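Local coordinates for lipoate-protein ligase, putative (Streptococcus pneumoniae, PDB 1VQZ) that is a putative lipoate-protein ligase that combines a lipoyl ligase A/B-type catalytic region with a bacterial C-terminal region, at residues G289-I294 and R325-I330; G56-T61 and E295-V300. All blocks are in the same frame, centred on the assembly; numbering follows the deposited sequence.

How the interactions relate
Interactions 1 and 2 lie on the same side of the chain's centre, with their own centres about 9 Å apart. Their segments alternate along the chain: 56-61, then 289-294, which runs directly into 295-300, then 325-330. Interaction 1 is internal to the C-terminal family region, joining the loop after strand 281-289 to the loop before helix 332-339. Interaction 2 brings the turn after strand 52-55, from the catalytic family region, against the residues that lead into helix 298-304. Gly289 N is 2.8 Å from His58 O, a probable hydrogen bond. Arg325 NE also forms a salt bridge with Glu295 OE2, so residues 289-300, one continuous piece of chain, touch the 56-61 turn as well as the 325-330 loop.

Interaction 1. Residues G289-I294 and R325-I330; sequences GDFFGI and RYFAGI
Two first torsions set the rings of Phe291 and Phe327 on their courses. In Phe291, CG sits between the backbone N and the carbonyl carbon (chi1 55°); in Phe327, chi1 of -50° places CG beside the backbone N, and although CB points away from segment 289-294, the ring end comes near it. The ring centroids are 4.6 Å apart with the planes at 49°, a tilted pairing of the two rings. Phe327 CE2 stands 3.6 Å above the Phe291 plane, over its centre. Ile330 adds its CD1, 4.1 Å from Phe291 CB. Behind this pair, Phe327 packs on Val300 and Ile335, of helices 298-304 and 332-339.

The backbones are joined beside the rings, where a type II beta turn runs from Phe327 to Ile330. Ala328 N donates to Phe292 O at 2.7 Å, almost straight and nearly along the C=O axis, while Ala328 CB meets the edge of the Phe292 ring. A water accepts from Phe292 N at 3.0 Å and donates to Ala328 O, giving a second link between the same two residues. The CA atoms come nearest at Gly293 and Tyr326, where Gly293 CA lies 3.3 Å from Tyr326 O in a CA-H...O contact. At the far end Ile294 CG2 sits 4.1 Å above one face of the Arg325 guanidinium, toward its rim.

The chemistry is thus divided. Apolar ring packing lies on the buried side; beside it, a direct bond and a water bridge together engage four main-chain groups, N and O of both Phe292 and Ala328. The arginine's salt-bridge and cation-pi partners, Glu295 and Tyr150 of strand 141-151, lie outside the two segments, and its charge is met by Glu295.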
# COMPACT_ATOMS: atom_id res chain seq x y z
N GLY A 289 -9.33 0.89 8.87
CA GLY A 289 -8.69 2.19 8.96
C GLY A 289 -7.69 2.45 7.86
O GLY A 289 -7.49 1.61 6.94
N ASP A 290 -7.07 3.62 7.95
CA ASP A 290 -6.01 4.02 7.01
C ASP A 290 -4.64 4.14 7.69
O ASP A 290 -3.71 4.70 7.10
CB ASP A 290 -6.36 5.32 6.27
CG ASP A 290 -6.66 6.51 7.21
OD1 ASP A 290 -6.37 6.47 8.41
OD2 ASP A 290 -7.24 7.50 6.75
N PHE A 291 -4.54 3.63 8.91
CA PHE A 291 -3.25 3.40 9.59
C PHE A 291 -2.36 2.51 8.70
O PHE A 291 -2.82 1.79 7.81
CB PHE A 291 -3.45 2.71 10.95
CG PHE A 291 -4.24 1.42 10.88
CD1 PHE A 291 -3.59 0.20 10.63
CD2 PHE A 291 -5.60 1.42 11.04
CE1 PHE A 291 -4.29 -1.00 10.54
CE2 PHE A 291 -6.32 0.20 10.99
CZ PHE A 291 -5.67 -0.99 10.69
N PHE A 292 -1.07 2.62 8.90
CA PHE A 292 -0.15 1.77 8.20
C PHE A 292 0.54 0.83 9.15
O PHE A 292 1.04 1.25 10.16
CB PHE A 292 0.93 2.59 7.50
CG PHE A 292 1.94 1.73 6.86
CD1 PHE A 292 1.67 1.11 5.64
CD2 PHE A 292 3.13 1.41 7.53
CE1 PHE A 292 2.57 0.25 5.07
CE2 PHE A 292 4.05 0.53 6.95
CZ PHE A 292 3.76 -0.05 5.72
N GLY A 293 0.61 -0.45 8.76
CA GLY A 293 1.42 -1.43 9.42
C GLY A 293 1.97 -2.34 8.35
O GLY A 293 1.31 -2.61 7.31
N ILE A 294 3.16 -2.82 8.59
CA ILE A 294 3.85 -3.70 7.62
C ILE A 294 3.17 -5.06 7.49
O ILE A 294 3.20 -5.68 6.43
CB ILE A 294 5.34 -3.92 8.00
CG1 ILE A 294 6.15 -2.65 7.80
CG2 ILE A 294 5.97 -4.98 7.14
CD1 ILE A 294 7.44 -2.66 8.61
N ARG A 325 4.42 -3.24 14.34
CA ARG A 325 4.26 -4.01 13.10
C ARG A 325 2.92 -3.75 12.50
O ARG A 325 2.75 -4.01 11.32
CB ARG A 325 4.43 -5.50 13.35
CG ARG A 325 5.79 -5.90 13.95
CD ARG A 325 6.90 -5.70 12.93
NE ARG A 325 6.89 -6.74 11.90
CZ ARG A 325 7.72 -6.78 10.85
NH1 ARG A 325 8.65 -5.83 10.67
NH2 ARG A 325 7.64 -7.78 10.00
N TYR A 326 1.97 -3.27 13.30
CA TYR A 326 0.54 -3.19 12.90
C TYR A 326 -0.01 -1.78 12.75
O TYR A 326 -0.86 -1.51 11.86
CB TYR A 326 -0.30 -4.00 13.90
CG TYR A 326 0.21 -5.41 14.00
CD1 TYR A 326 0.05 -6.31 12.93
CD2 TYR A 326 0.93 -5.83 15.12
CE1 TYR A 326 0.55 -7.59 13.01
CE2 TYR A 326 1.44 -7.11 15.22
CZ TYR A 326 1.27 -7.98 14.16
OH TYR A 326 1.81 -9.22 14.23
N PHE A 327 0.40 -0.90 13.66
CA PHE A 327 -0.06 0.50 13.67
C PHE A 327 1.12 1.43 13.85
O PHE A 327 1.52 1.74 14.95
CB PHE A 327 -1.10 0.78 14.77
CG PHE A 327 -2.26 -0.20 14.82
CD1 PHE A 327 -2.20 -1.33 15.63
CD2 PHE A 327 -3.43 0.06 14.16
CE1 PHE A 327 -3.29 -2.22 15.72
CE2 PHE A 327 -4.50 -0.80 14.24
CZ PHE A 327 -4.42 -1.96 15.02
N ALA A 328 1.73 1.85 12.75
CA ALA A 328 2.89 2.75 12.84
C ALA A 328 2.44 4.13 13.37
O ALA A 328 1.45 4.72 12.89
CB ALA A 328 3.60 2.88 11.48
N GLY A 329 3.11 4.57 14.42
CA GLY A 329 2.86 5.86 15.05
C GLY A 329 1.69 5.95 16.00
O GLY A 329 1.36 7.05 16.49
N ILE A 330 1.07 4.83 16.30
CA ILE A 330 -0.06 4.77 17.23
C ILE A 330 0.27 3.79 18.35
O ILE A 330 0.74 2.68 18.08
CB ILE A 330 -1.36 4.36 16.51
CG1 ILE A 330 -1.53 5.17 15.22
CG2 ILE A 330 -2.61 4.54 17.45
CD1 ILE A 330 -2.78 4.79 14.40
O HOH W 1 -0.04 4.50 10.95

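Interaction 2. Residues G56-T61 and E295-V300; sequences GRHQNT and EDVAAV. With EDO (1,2-ethanediol), chain S; EDO (1,2-ethanediol), chain D; EDO (1,2-ethanediol), chain J.
Arg57 and His58 occupy the two central positions of a type I beta turn, Gly56 to Gln59, and this turn faces the residues leading into helix 298-304, with Arg57 CA 7.9 Å from Asp296 CA. The contact thereby joins the catalytic family region to the C-terminal one. The turn is braced by a hydrogen bond from Gly56 N to Gln59 OE1, on a lone pair in the carbonyl plane. On the helix side, Asp296 OD1 uses its anti lone pair to accept from Ala298 N at 2.9 Å, a capping bond.

The His58 ring carries much of the contact, with Val297 over one face and Arg57 over the other. Val297 CG1, held between its backbone N and carbonyl carbon (chi1 83°), lies 3.4 Å from the centroid of the His58 ring and only 9° off the normal, a CH-pi contact. Arg57 CG lies toward the rim of its face. At the ring edge, His58 CE1 is 3.2 Å from Asp296 OD1, with ring and carboxylate planes at 79°.

Asp296 N lies 3.5 Å above one face of the Arg57 guanidinium, toward its rim. Asp296 OD2 is 4.0 Å from Arg57 NE; any attraction is probably electrostatic, as no N-H points at it. Arg57 NH2 is hydrogen-bonded to Gly293 O. A 1,2-ethanediol, probably from the crystallisation liquor, bridges the segments, with O1 donating to Asp296 OD1 at 2.7 Å and O2 to Arg57 O. A second such molecule meets the ring, where His58 ND1 donates to its O1 at 3.0 Å.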
# COMPACT_ATOMS: atom_id res chain seq x y z
N GLY A 56 -6.16 1.08 0.81
CA GLY A 56 -5.34 0.31 1.72
C GLY A 56 -6.04 -0.96 2.16
O GLY A 56 -7.27 -1.08 2.15
N ARG A 57 -5.22 -1.93 2.50
CA ARG A 57 -5.66 -3.25 2.94
C ARG A 57 -6.77 -3.31 4.01
O ARG A 57 -7.59 -4.27 4.05
CB ARG A 57 -4.38 -3.99 3.42
CG ARG A 57 -4.55 -5.34 3.86
CD ARG A 57 -3.20 -5.90 4.27
NE ARG A 57 -2.65 -5.15 5.36
CZ ARG A 57 -1.38 -5.02 5.67
NH1 ARG A 57 -0.42 -5.60 4.96
NH2 ARG A 57 -1.06 -4.29 6.71
N HIS A 58 -6.82 -2.31 4.89
CA HIS A 58 -7.81 -2.28 5.95
C HIS A 58 -8.83 -1.15 5.89
O HIS A 58 -9.62 -1.03 6.81
CB HIS A 58 -7.11 -2.31 7.29
CG HIS A 58 -6.24 -3.51 7.49
ND1 HIS A 58 -6.68 -4.80 7.24
CD2 HIS A 58 -4.93 -3.63 7.85
CE1 HIS A 58 -5.70 -5.66 7.48
NE2 HIS A 58 -4.62 -4.98 7.84
N GLN A 59 -8.85 -0.38 4.80
CA GLN A 59 -9.78 0.72 4.66
C GLN A 59 -11.23 0.18 4.50
O GLN A 59 -11.46 -0.87 3.91
CB GLN A 59 -9.44 1.67 3.48
CG GLN A 59 -8.27 2.61 3.72
CD GLN A 59 -8.12 3.70 2.67
OE1 GLN A 59 -7.52 3.49 1.60
NE2 GLN A 59 -8.65 4.89 2.98
N ASN A 60 -12.16 0.94 5.05
CA ASN A 60 -13.58 0.66 4.94
C ASN A 60 -14.06 1.37 3.67
O ASN A 60 -14.53 2.50 3.70
CB ASN A 60 -14.30 1.11 6.21
CG ASN A 60 -15.78 0.74 6.20
OD1 ASN A 60 -16.31 0.31 5.18
ND2 ASN A 60 -16.46 0.96 7.30
N THR A 61 -13.85 0.66 2.55
CA THR A 61 -13.98 1.17 1.20
C THR A 61 -15.30 1.88 0.96
O THR A 61 -15.32 3.03 0.50
CB THR A 61 -13.77 0.05 0.21
OG1 THR A 61 -12.62 -0.72 0.61
CG2 THR A 61 -13.57 0.63 -1.19
N GLU A 295 2.58 -5.53 8.58
CA GLU A 295 1.82 -6.79 8.68
C GLU A 295 0.36 -6.53 8.94
O GLU A 295 0.01 -5.54 9.56
CB GLU A 295 2.33 -7.69 9.81
CG GLU A 295 3.77 -8.01 9.67
CD GLU A 295 4.22 -9.19 10.51
OE1 GLU A 295 3.72 -10.30 10.31
OE2 GLU A 295 5.13 -9.00 11.31
N ASP A 296 -0.45 -7.45 8.42
CA ASP A 296 -1.92 -7.48 8.52
C ASP A 296 -2.43 -7.39 9.98
O ASP A 296 -1.96 -8.10 10.86
CB ASP A 296 -2.41 -8.77 7.89
CG ASP A 296 -3.86 -8.70 7.46
OD1 ASP A 296 -4.74 -8.58 8.32
OD2 ASP A 296 -4.10 -8.82 6.24
N VAL A 297 -3.39 -6.51 10.18
CA VAL A 297 -4.03 -6.25 11.48
C VAL A 297 -4.79 -7.48 12.03
O VAL A 297 -5.13 -7.52 13.22
CB VAL A 297 -4.92 -4.94 11.45
CG1 VAL A 297 -6.27 -5.19 10.89
CG2 VAL A 297 -5.06 -4.34 12.82
N ALA A 298 -4.97 -8.52 11.22
CA ALA A 298 -5.60 -9.77 11.68
C ALA A 298 -4.95 -10.34 12.92
O ALA A 298 -5.66 -10.86 13.79
CB ALA A 298 -5.59 -10.83 10.58
N ALA A 299 -3.62 -10.24 13.02
CA ALA A 299 -2.86 -10.66 14.20
C ALA A 299 -3.27 -9.95 15.49
O ALA A 299 -3.28 -10.55 16.55
CB ALA A 299 -1.37 -10.50 13.97
N VAL A 300 -3.64 -8.69 15.40
CA VAL A 300 -4.13 -7.96 16.56
C VAL A 300 -5.57 -8.40 16.94
O VAL A 300 -5.87 -8.68 18.12
CB VAL A 300 -4.05 -6.44 16.31
CG1 VAL A 300 -4.55 -5.65 17.49
CG2 VAL A 300 -2.61 -6.04 15.93
C1 EDO S . -8.09 -8.43 6.52
O1 EDO S . -7.38 -8.71 7.79
C2 EDO S . -7.67 -7.20 5.68
O2 EDO S . -7.78 -7.24 4.22
C1 EDO D . -10.66 -4.35 7.15
O1 EDO D . -9.60 -4.81 7.95
C2 EDO D . -10.67 -5.02 5.79
O2 EDO D . -10.92 -6.39 5.95
C1 EDO J . -17.73 -3.01 6.12
O1 EDO J . -18.09 -1.75 5.54
C2 EDO J . -17.65 -2.77 7.62
O2 EDO J . -18.89 -2.21 8.06